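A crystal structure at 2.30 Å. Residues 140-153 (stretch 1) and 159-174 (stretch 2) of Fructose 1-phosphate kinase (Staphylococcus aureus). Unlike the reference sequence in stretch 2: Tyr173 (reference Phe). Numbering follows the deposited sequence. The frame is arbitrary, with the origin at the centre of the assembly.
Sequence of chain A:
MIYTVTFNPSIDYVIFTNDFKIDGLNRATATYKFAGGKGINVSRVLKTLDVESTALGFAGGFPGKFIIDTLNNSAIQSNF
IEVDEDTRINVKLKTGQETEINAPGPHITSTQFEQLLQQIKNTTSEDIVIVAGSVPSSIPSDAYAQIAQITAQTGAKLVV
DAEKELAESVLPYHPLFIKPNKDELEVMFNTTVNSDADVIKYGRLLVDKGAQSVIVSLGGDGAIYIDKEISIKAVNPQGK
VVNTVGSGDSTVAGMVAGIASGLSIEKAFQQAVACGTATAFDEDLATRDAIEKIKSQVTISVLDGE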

ATOM      1  N   PRO A 140      -0.294  25.850   0.232  1.00 28.33           N
ATOM      2  CA  PRO A 140      -0.836  27.087  -0.326  1.00 28.39           C
ATOM      3  C   PRO A 140      -1.199  26.914  -1.787  1.00 28.62           C
ATOM      4  O   PRO A 140      -0.396  26.392  -2.559  1.00 29.20           O
ATOM      5  N   SER A 141      -2.396  27.324  -2.182  1.00 28.65           N
ATOM      6  CA  SER A 141      -2.788  27.100  -3.574  1.00 29.03           C
ATOM      7  C   SER A 141      -1.896  27.899  -4.532  1.00 28.97           C
ATOM      8  O   SER A 141      -1.787  27.554  -5.713  1.00 29.06           O
ATOM      9  N   ASP A 142      -1.238  28.936  -4.004  1.00 28.67           N
ATOM     10  CA  ASP A 142      -0.258  29.713  -4.766  1.00 28.27           C
ATOM     11  C   ASP A 142       1.174  29.220  -4.524  1.00 28.17           C
ATOM     12  O   ASP A 142       2.123  29.993  -4.647  1.00 28.30           O
ATOM     13  N   ALA A 143       1.316  27.932  -4.195  1.00 27.87           N
ATOM     14  CA  ALA A 143       2.609  27.312  -3.895  1.00 27.85           C
ATOM     15  C   ALA A 143       3.641  27.458  -5.017  1.00 28.10           C
ATOM     16  O   ALA A 143       4.826  27.643  -4.742  1.00 28.36           O
ATOM     17  N   TYR A 144       3.195  27.380  -6.271  1.00 28.08           N
ATOM     18  CA  TYR A 144       4.091  27.578  -7.418  1.00 27.99           C
ATOM     19  C   TYR A 144       4.720  28.965  -7.380  1.00 27.69           C
ATOM     20  O   TYR A 144       5.941  29.106  -7.540  1.00 28.11           O
ATOM     21  N   ALA A 145       3.886  29.972  -7.139  1.00 26.99           N
ATOM     22  CA  ALA A 145       4.316  31.357  -7.100  1.00 26.67           C
ATOM     23  C   ALA A 145       5.255  31.639  -5.934  1.00 26.47           C
ATOM     24  O   ALA A 145       6.166  32.449  -6.059  1.00 26.71           O
ATOM     25  N   GLN A 146       4.999  30.994  -4.803  1.00 26.28           N
ATOM     26  CA  GLN A 146       5.805  31.165  -3.595  1.00 26.44           C
ATOM     27  C   GLN A 146       7.216  30.610  -3.796  1.00 26.85           C
ATOM     28  O   GLN A 146       8.191  31.139  -3.260  1.00 26.80           O
ATOM     29  N   ILE A 147       7.314  29.550  -4.592  1.00 27.44           N
ATOM     30  CA  ILE A 147       8.601  29.009  -4.989  1.00 27.91           C
ATOM     31  C   ILE A 147       9.220  29.956  -6.028  1.00 28.59           C
ATOM     32  O   ILE A 147      10.352  30.434  -5.850  1.00 28.63           O
ATOM     33  N   ALA A 148       8.449  30.272  -7.071  1.00 28.93           N
ATOM     34  CA  ALA A 148       8.934  31.090  -8.192  1.00 29.46           C
ATOM     35  C   ALA A 148       9.540  32.415  -7.742  1.00 29.57           C
ATOM     36  O   ALA A 148      10.510  32.916  -8.324  1.00 29.70           O
ATOM     37  N   GLN A 149       8.969  32.962  -6.683  1.00 29.91           N
ATOM     38  CA  GLN A 149       9.379  34.240  -6.144  1.00 30.16           C
ATOM     39  C   GLN A 149      10.737  34.216  -5.447  1.00 29.98           C
ATOM     40  O   GLN A 149      11.453  35.224  -5.421  1.00 30.45           O
ATOM     41  N   ILE A 150      11.055  33.074  -4.850  1.00 29.80           N
ATOM     42  CA  ILE A 150      12.334  32.850  -4.202  1.00 29.57           C
ATOM     43  C   ILE A 150      13.450  32.670  -5.239  1.00 29.91           C
ATOM     44  O   ILE A 150      14.548  33.220  -5.083  1.00 30.40           O
ATOM     45  N   THR A 151      13.157  31.912  -6.296  1.00 29.91           N
ATOM     46  CA  THR A 151      14.129  31.638  -7.346  1.00 29.90           C
ATOM     47  C   THR A 151      14.461  32.905  -8.102  1.00 30.06           C
ATOM     48  O   THR A 151      15.588  33.067  -8.562  1.00 29.91           O
ATOM     49  N   ALA A 152      13.471  33.789  -8.220  1.00 30.37           N
ATOM     50  CA  ALA A 152      13.673  35.105  -8.800  1.00 30.84           C
ATOM     51  C   ALA A 152      14.700  35.911  -8.004  1.00 30.99           C
ATOM     52  O   ALA A 152      15.428  36.711  -8.578  1.00 31.14           O
ATOM     53  N   GLN A 153      14.746  35.695  -6.689  1.00 31.31           N
ATOM     54  CA  GLN A 153      15.718  36.350  -5.812  1.00 31.54           C
ATOM     55  C   GLN A 153      17.043  35.610  -5.775  1.00 31.65           C
ATOM     56  O   GLN A 153      18.093  36.242  -5.701  1.00 31.76           O
ATOM     57  N   VAL A 159      11.861  26.014 -13.697  1.00 34.50           N
ATOM     58  CA  VAL A 159      11.160  25.236 -14.719  1.00 34.05           C
ATOM     59  C   VAL A 159       9.831  24.731 -14.164  1.00 33.97           C
ATOM     60  O   VAL A 159       9.780  24.126 -13.091  1.00 34.17           O
ATOM     61  N   VAL A 160       8.751  24.988 -14.891  1.00 33.63           N
ATOM     62  CA  VAL A 160       7.430  24.609 -14.425  1.00 32.95           C
ATOM     63  C   VAL A 160       6.697  23.730 -15.430  1.00 33.29           C
ATOM     64  O   VAL A 160       6.625  24.042 -16.625  1.00 32.77           O
ATOM     65  N   ASP A 161       6.159  22.626 -14.919  1.00 33.45           N
ATOM     66  CA  ASP A 161       5.237  21.780 -15.659  1.00 33.87           C
ATOM     67  C   ASP A 161       3.994  21.562 -14.787  1.00 34.32           C
ATOM     68  O   ASP A 161       3.973  20.704 -13.904  1.00 34.39           O
ATOM     69  N   ALA A 162       2.966  22.368 -15.032  1.00 34.87           N
ATOM     70  CA  ALA A 162       1.768  22.384 -14.189  1.00 35.99           C
ATOM     71  C   ALA A 162       0.494  22.664 -14.999  1.00 36.47           C
ATOM     72  O   ALA A 162       0.565  22.899 -16.199  1.00 36.84           O
ATOM     73  N   GLU A 163      -0.661  22.628 -14.336  1.00 37.51           N
ATOM     74  CA  GLU A 163      -1.934  23.017 -14.943  1.00 38.46           C
ATOM     75  C   GLU A 163      -1.853  24.482 -15.362  1.00 38.63           C
ATOM     76  O   GLU A 163      -1.049  25.248 -14.803  1.00 38.21           O
ATOM     77  N   LYS A 164      -2.689  24.864 -16.329  1.00 38.89           N
ATOM     78  CA  LYS A 164      -2.610  26.185 -16.972  1.00 39.58           C
ATOM     79  C   LYS A 164      -2.486  27.379 -16.013  1.00 39.69           C
ATOM     80  O   LYS A 164      -1.569  28.192 -16.175  1.00 39.81           O
ATOM     81  N   GLU A 165      -3.372  27.473 -15.019  1.00 39.55           N
ATOM     82  CA  GLU A 165      -3.382  28.644 -14.129  1.00 39.71           C
ATOM     83  C   GLU A 165      -2.104  28.750 -13.291  1.00 39.05           C
ATOM     84  O   GLU A 165      -1.605  29.859 -13.042  1.00 38.93           O
ATOM     85  N   LEU A 166      -1.568  27.599 -12.891  1.00 38.51           N
ATOM     86  CA  LEU A 166      -0.349  27.545 -12.084  1.00 38.37           C
ATOM     87  C   LEU A 166       0.892  27.888 -12.895  1.00 38.39           C
ATOM     88  O   LEU A 166       1.810  28.548 -12.385  1.00 38.34           O
ATOM     89  N   ALA A 167       0.912  27.432 -14.149  1.00 38.40           N
ATOM     90  CA  ALA A 167       1.930  27.828 -15.114  1.00 38.50           C
ATOM     91  C   ALA A 167       1.835  29.329 -15.359  1.00 38.64           C
ATOM     92  O   ALA A 167       2.855  30.026 -15.375  1.00 38.43           O
ATOM     93  N   GLU A 168       0.605  29.818 -15.531  1.00 38.40           N
ATOM     94  CA  GLU A 168       0.348  31.246 -15.734  1.00 38.19           C
ATOM     95  C   GLU A 168       0.853  32.110 -14.580  1.00 37.45           C
ATOM     96  O   GLU A 168       1.328  33.216 -14.809  1.00 37.14           O
ATOM     97  N   SER A 169       0.775  31.589 -13.352  1.00 36.78           N
ATOM     98  CA  SER A 169       1.125  32.360 -12.152  1.00 36.24           C
ATOM     99  C   SER A 169       2.624  32.554 -11.911  1.00 35.77           C
ATOM    100  O   SER A 169       3.026  33.427 -11.132  1.00 35.49           O
ATOM    101  N   VAL A 170       3.454  31.734 -12.552  1.00 35.15           N
ATOM    102  CA  VAL A 170       4.901  31.855 -12.364  1.00 34.72           C
ATOM    103  C   VAL A 170       5.534  32.761 -13.420  1.00 34.62           C
ATOM    104  O   VAL A 170       6.689  33.161 -13.285  1.00 34.20           O
ATOM    105  N   LEU A 171       4.757  33.094 -14.454  1.00 34.46           N
ATOM    106  CA  LEU A 171       5.231  33.901 -15.581  1.00 34.25           C
ATOM    107  C   LEU A 171       5.912  35.211 -15.181  1.00 34.23           C
ATOM    108  O   LEU A 171       6.993  35.500 -15.687  1.00 34.12           O
ATOM    109  N   PRO A 172       5.307  35.995 -14.254  1.00 34.27           N
ATOM    110  CA  PRO A 172       5.974  37.226 -13.806  1.00 34.24           C
ATOM    111  C   PRO A 172       7.350  36.982 -13.176  1.00 34.23           C
ATOM    112  O   PRO A 172       8.090  37.942 -12.920  1.00 34.24           O
ATOM    113  N   TYR A 173       7.682  35.714 -12.930  1.00 33.88           N
ATOM    114  CA  TYR A 173       8.939  35.347 -12.261  1.00 33.70           C
ATOM    115  C   TYR A 173       9.988  34.841 -13.237  1.00 33.56           C
ATOM    116  O   TYR A 173      11.058  34.366 -12.828  1.00 33.38           O
ATOM    117  N   HIS A 174       9.671  34.989 -14.525  1.00 33.48           N
ATOM    118  CA  HIS A 174      10.544  34.632 -15.638  1.00 33.38           C
ATOM    119  C   HIS A 174      11.093  33.210 -15.547  1.00 32.89           C
ATOM    120  O   HIS A 174      12.313  33.021 -15.477  1.00 32.69           O
TER

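What fills the apolar centre of the contact? Two tyrosines do most of the work, one from each stretch. Tyr144 points its CA-to-CB bond toward stretch 2 and, with chi1 at -90° (m) and chi2 at -93°, lays its ring among the side chains of Val160, Ala162, Leu166 and Val170. Ala162 sits over one face: its CB is 3.5 Å from Tyr144 CZ and 4.0 Å from the ring centroid, a CH-pi contact. Val160 (chi1 t) brings CG1 to 3.7 Å from Tyr144 CE1, and Leu166 (chi1 m, chi2 t) brings CD1 to 3.9 Å from Tyr144 CE2. Val170 CG1 lies at the ring edge, 3.8 Å from Tyr144 CB. Tyr144 OH is not hydrogen-bonded to Asp161 O, 3.7 Å away, and finds its hydrogen bond elsewhere in the structure.

How does the second tyrosine pack against the helix of stretch 1? Tyr173, a phenylalanine in the reference sequence, also points toward its partner, with chi1 at -59° (m) and chi2 at -77°. One face of its ring lies against the helix backbone at Ala145 O and Gln149 N, with alanine side chains beside it. Ala148 CB comes within 3.6 Å of Tyr173 CD2, Ala145 CB lies 4.2 Å from Tyr173 CE2, and Ala152 CB stands at the ring edge, 4.2 Å from Tyr173 CD1. Toward solvent, the extended Gln149 (chi1 t, chi2 t) places its CG 3.5 Å from Tyr173 CE1, so the aliphatic part of a polar side chain touches the ring at its CE1 corner.

How close do the two helices run? Their axes approach to 8.6 Å, with directions only 24° apart, and Ala145 and Ala148 lie on the stretch 1 side of the approach. The backbones are nearest at Ala145 and Val170, whose CA atoms are 5.3 Å apart. Val170, with chi1 at -67° (m), turns CG1 to 3.6 Å from Ala148 CB and also to 3.6 Å from Tyr144 O, so that Ala148, which also touches Tyr173, links the surroundings of the two rings.

What happens at the polar edge? No direct hydrogen bond crosses between the stretches, but water 1 bridges them. Its O accepts from Ala145 N at 3.0 Å and donates to Ser169 OG at 2.6 Å. Ala145 N lies in the first turn of its helix, where an amide lacks a preceding helical carbonyl, and the water supplies an acceptor. Ser169, in the p rotamer, gives its own proton to Leu166 O, with OG 2.7 Å from that oxygen, leaving OG free to accept from the water.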

ATOM      1  CB  PRO A 140       0.329  28.068  -0.207  1.00 28.05           C
ATOM      2  CG  PRO A 140       1.143  27.551   0.888  1.00 28.87           C
ATOM      3  CD  PRO A 140       1.060  26.057   0.775  1.00 28.60           C
ATOM      4  CB  SER A 141      -4.288  27.336  -3.807  1.00 29.11           C
ATOM      5  OG  SER A 141      -4.712  28.614  -3.363  1.00 30.41           O
ATOM      6  CB  ASP A 142      -0.383  31.209  -4.462  1.00 28.29           C
ATOM      7  CG  ASP A 142       0.196  31.605  -3.083  1.00 29.56           C
ATOM      8  OD1 ASP A 142       0.473  32.817  -2.905  1.00 29.75           O
ATOM      9  OD2 ASP A 142       0.367  30.738  -2.188  1.00 28.61           O
ATOM     10  CB  ALA A 143       2.425  25.862  -3.545  1.00 27.99           C
ATOM     11  CB  TYR A 144       3.369  27.330  -8.755  1.00 27.81           C
ATOM     12  CG  TYR A 144       3.453  25.891  -9.203  1.00 28.28           C
ATOM     13  CD1 TYR A 144       4.470  25.471 -10.064  1.00 29.32           C
ATOM     14  CD2 TYR A 144       2.535  24.936  -8.752  1.00 28.13           C
ATOM     15  CE1 TYR A 144       4.569  24.143 -10.472  1.00 27.81           C
ATOM     16  CE2 TYR A 144       2.630  23.608  -9.149  1.00 27.74           C
ATOM     17  CZ  TYR A 144       3.660  23.224 -10.005  1.00 28.10           C
ATOM     18  OH  TYR A 144       3.773  21.918 -10.412  1.00 29.81           O
ATOM     19  CB  ALA A 145       3.100  32.284  -7.020  1.00 26.64           C
ATOM     20  CB  GLN A 146       5.134  30.499  -2.388  1.00 26.07           C
ATOM     21  CG  GLN A 146       3.790  31.125  -1.960  1.00 25.96           C
ATOM     22  CD  GLN A 146       3.413  30.768  -0.517  1.00 25.79           C
ATOM     23  OE1 GLN A 146       4.277  30.413   0.290  1.00 23.87           O
ATOM     24  NE2 GLN A 146       2.126  30.856  -0.194  1.00 23.94           N
ATOM     25  CB  ILE A 147       8.456  27.538  -5.488  1.00 28.13           C
ATOM     26  CG1 ILE A 147       8.315  26.595  -4.286  1.00 27.61           C
ATOM     27  CG2 ILE A 147       9.637  27.123  -6.375  1.00 27.60           C
ATOM     28  CD1 ILE A 147       7.550  25.308  -4.580  1.00 29.42           C
ATOM     29  CB  ALA A 148       7.815  31.334  -9.179  1.00 29.36           C
ATOM     30  CB  GLN A 149       8.329  34.678  -5.161  1.00 30.24           C
ATOM     31  CG  GLN A 149       8.339  36.115  -4.888  1.00 32.05           C
ATOM     32  CD  GLN A 149       7.361  36.423  -3.829  1.00 34.96           C
ATOM     33  OE1 GLN A 149       7.100  35.579  -2.958  1.00 35.73           O
ATOM     34  NE2 GLN A 149       6.790  37.633  -3.876  1.00 36.40           N
ATOM     35  CB  ILE A 150      12.281  31.621  -3.262  1.00 29.63           C
ATOM     36  CG1 ILE A 150      11.352  31.898  -2.069  1.00 29.45           C
ATOM     37  CG2 ILE A 150      13.685  31.250  -2.779  1.00 29.28           C
ATOM     38  CD1 ILE A 150      11.101  30.680  -1.182  1.00 28.77           C
ATOM     39  CB  THR A 151      13.642  30.583  -8.364  1.00 29.67           C
ATOM     40  OG1 THR A 151      12.496  31.085  -9.064  1.00 29.15           O
ATOM     41  CG2 THR A 151      13.321  29.279  -7.676  1.00 28.69           C
ATOM     42  CB  ALA A 152      12.353  35.857  -8.882  1.00 31.07           C
ATOM     43  CB  GLN A 153      15.205  36.434  -4.378  1.00 31.64           C
ATOM     44  CG  GLN A 153      14.234  37.541  -4.072  1.00 32.37           C
ATOM     45  CD  GLN A 153      13.885  37.570  -2.596  1.00 34.28           C
ATOM     46  OE1 GLN A 153      13.649  36.521  -1.981  1.00 36.24           O
ATOM     47  NE2 GLN A 153      13.860  38.768  -2.012  1.00 34.17           N
ATOM     48  CB  VAL A 159      12.011  24.045 -15.170  1.00 34.17           C
ATOM     49  CG1 VAL A 159      11.263  23.210 -16.176  1.00 33.85           C
ATOM     50  CG2 VAL A 159      13.356  24.526 -15.728  1.00 33.76           C
ATOM     51  CB  VAL A 160       6.576  25.860 -14.085  1.00 32.89           C
ATOM     52  CG1 VAL A 160       5.112  25.481 -13.833  1.00 31.64           C
ATOM     53  CG2 VAL A 160       7.161  26.587 -12.891  1.00 31.88           C
ATOM     54  CB  ASP A 161       5.919  20.469 -16.046  1.00 33.48           C
ATOM     55  CG  ASP A 161       5.024  19.552 -16.848  1.00 34.22           C
ATOM     56  OD1 ASP A 161       4.024  20.020 -17.434  1.00 34.49           O
ATOM     57  OD2 ASP A 161       5.332  18.339 -16.896  1.00 37.17           O
ATOM     58  CB  ALA A 162       1.937  23.421 -13.057  1.00 35.71           C
ATOM     59  CB  GLU A 163      -3.087  22.839 -13.949  1.00 38.49           C
ATOM     60  CG  GLU A 163      -3.321  21.408 -13.448  1.00 39.71           C
ATOM     61  CD  GLU A 163      -4.011  21.373 -12.072  1.00 40.21           C
ATOM     62  OE1 GLU A 163      -3.403  20.854 -11.102  1.00 41.53           O
ATOM     63  OE2 GLU A 163      -5.156  21.875 -11.954  1.00 42.69           O
ATOM     64  CB  LYS A 164      -3.744  26.399 -17.991  1.00 39.59           C
ATOM     65  CG  LYS A 164      -5.163  26.395 -17.418  1.00 40.33           C
ATOM     66  CD  LYS A 164      -6.234  26.433 -18.519  1.00 40.42           C
ATOM     67  CE  LYS A 164      -6.730  25.030 -18.902  1.00 41.73           C
ATOM     68  NZ  LYS A 164      -7.577  24.406 -17.837  1.00 41.53           N
ATOM     69  CB  GLU A 165      -4.680  28.755 -13.271  1.00 39.56           C
ATOM     70  CG  GLU A 165      -4.874  27.727 -12.125  1.00 40.45           C
ATOM     71  CD  GLU A 165      -5.884  28.179 -11.029  1.00 40.99           C
ATOM     72  OE1 GLU A 165      -6.581  29.217 -11.194  1.00 42.02           O
ATOM     73  OE2 GLU A 165      -5.977  27.483  -9.987  1.00 42.18           O
ATOM     74  CB  LEU A 166      -0.188  26.177 -11.411  1.00 38.18           C
ATOM     75  CG  LEU A 166      -1.383  25.644 -10.614  1.00 37.57           C
ATOM     76  CD1 LEU A 166      -1.062  24.266 -10.054  1.00 37.05           C
ATOM     77  CD2 LEU A 166      -1.804  26.602  -9.508  1.00 36.97           C
ATOM     78  CB  ALA A 167       1.765  27.066 -16.413  1.00 38.42           C
ATOM     79  CB  GLU A 168      -1.144  31.510 -15.980  1.00 38.28           C
ATOM     80  CG  GLU A 168      -1.622  31.165 -17.391  1.00 39.17           C
ATOM     81  CD  GLU A 168      -3.068  31.571 -17.648  1.00 39.36           C
ATOM     82  OE1 GLU A 168      -3.981  31.014 -16.993  1.00 41.08           O
ATOM     83  OE2 GLU A 168      -3.288  32.447 -18.514  1.00 40.51           O
ATOM     84  CB  SER A 169       0.492  31.735 -10.905  1.00 36.23           C
ATOM     85  OG  SER A 169       1.106  30.497 -10.579  1.00 36.69           O
ATOM     86  CB  VAL A 170       5.630  30.478 -12.279  1.00 34.84           C
ATOM     87  CG1 VAL A 170       5.222  29.723 -11.021  1.00 34.45           C
ATOM     88  CG2 VAL A 170       5.390  29.631 -13.524  1.00 34.62           C
ATOM     89  CB  LEU A 171       4.107  34.158 -16.598  1.00 34.25           C
ATOM     90  CG  LEU A 171       3.623  33.002 -17.478  1.00 33.95           C
ATOM     91  CD1 LEU A 171       2.332  33.390 -18.176  1.00 34.18           C
ATOM     92  CD2 LEU A 171       4.662  32.610 -18.491  1.00 32.92           C
ATOM     93  CB  PRO A 172       5.017  37.778 -12.741  1.00 34.19           C
ATOM     94  CG  PRO A 172       3.703  37.175 -13.047  1.00 34.16           C
ATOM     95  CD  PRO A 172       4.005  35.816 -13.580  1.00 34.20           C
ATOM     96  CB  TYR A 173       8.676  34.340 -11.141  1.00 33.38           C
ATOM     97  CG  TYR A 173       7.718  34.874 -10.102  1.00 33.51           C
ATOM     98  CD1 TYR A 173       8.146  35.795  -9.147  1.00 33.48           C
ATOM     99  CD2 TYR A 173       6.377  34.496 -10.099  1.00 32.70           C
ATOM    100  CE1 TYR A 173       7.267  36.310  -8.198  1.00 33.15           C
ATOM    101  CE2 TYR A 173       5.495  34.999  -9.152  1.00 33.25           C
ATOM    102  CZ  TYR A 173       5.950  35.903  -8.202  1.00 33.14           C
ATOM    103  OH  TYR A 173       5.087  36.408  -7.262  1.00 33.90           O
ATOM    104  CB  HIS A 174      11.690  35.648 -15.779  1.00 33.99           C
ATOM    105  CG  HIS A 174      11.241  37.076 -15.749  1.00 35.09           C
ATOM    106  ND1 HIS A 174      10.236  37.559 -16.560  1.00 37.04           N
ATOM    107  CD2 HIS A 174      11.672  38.129 -15.018  1.00 36.63           C
ATOM    108  CE1 HIS A 174      10.063  38.847 -16.326  1.00 36.88           C
ATOM    109  NE2 HIS A 174      10.923  39.218 -15.395  1.00 37.16           N
TER
HETATM  110  O   HOH W   1       1.083  29.887  -8.069  1.00 24.08           O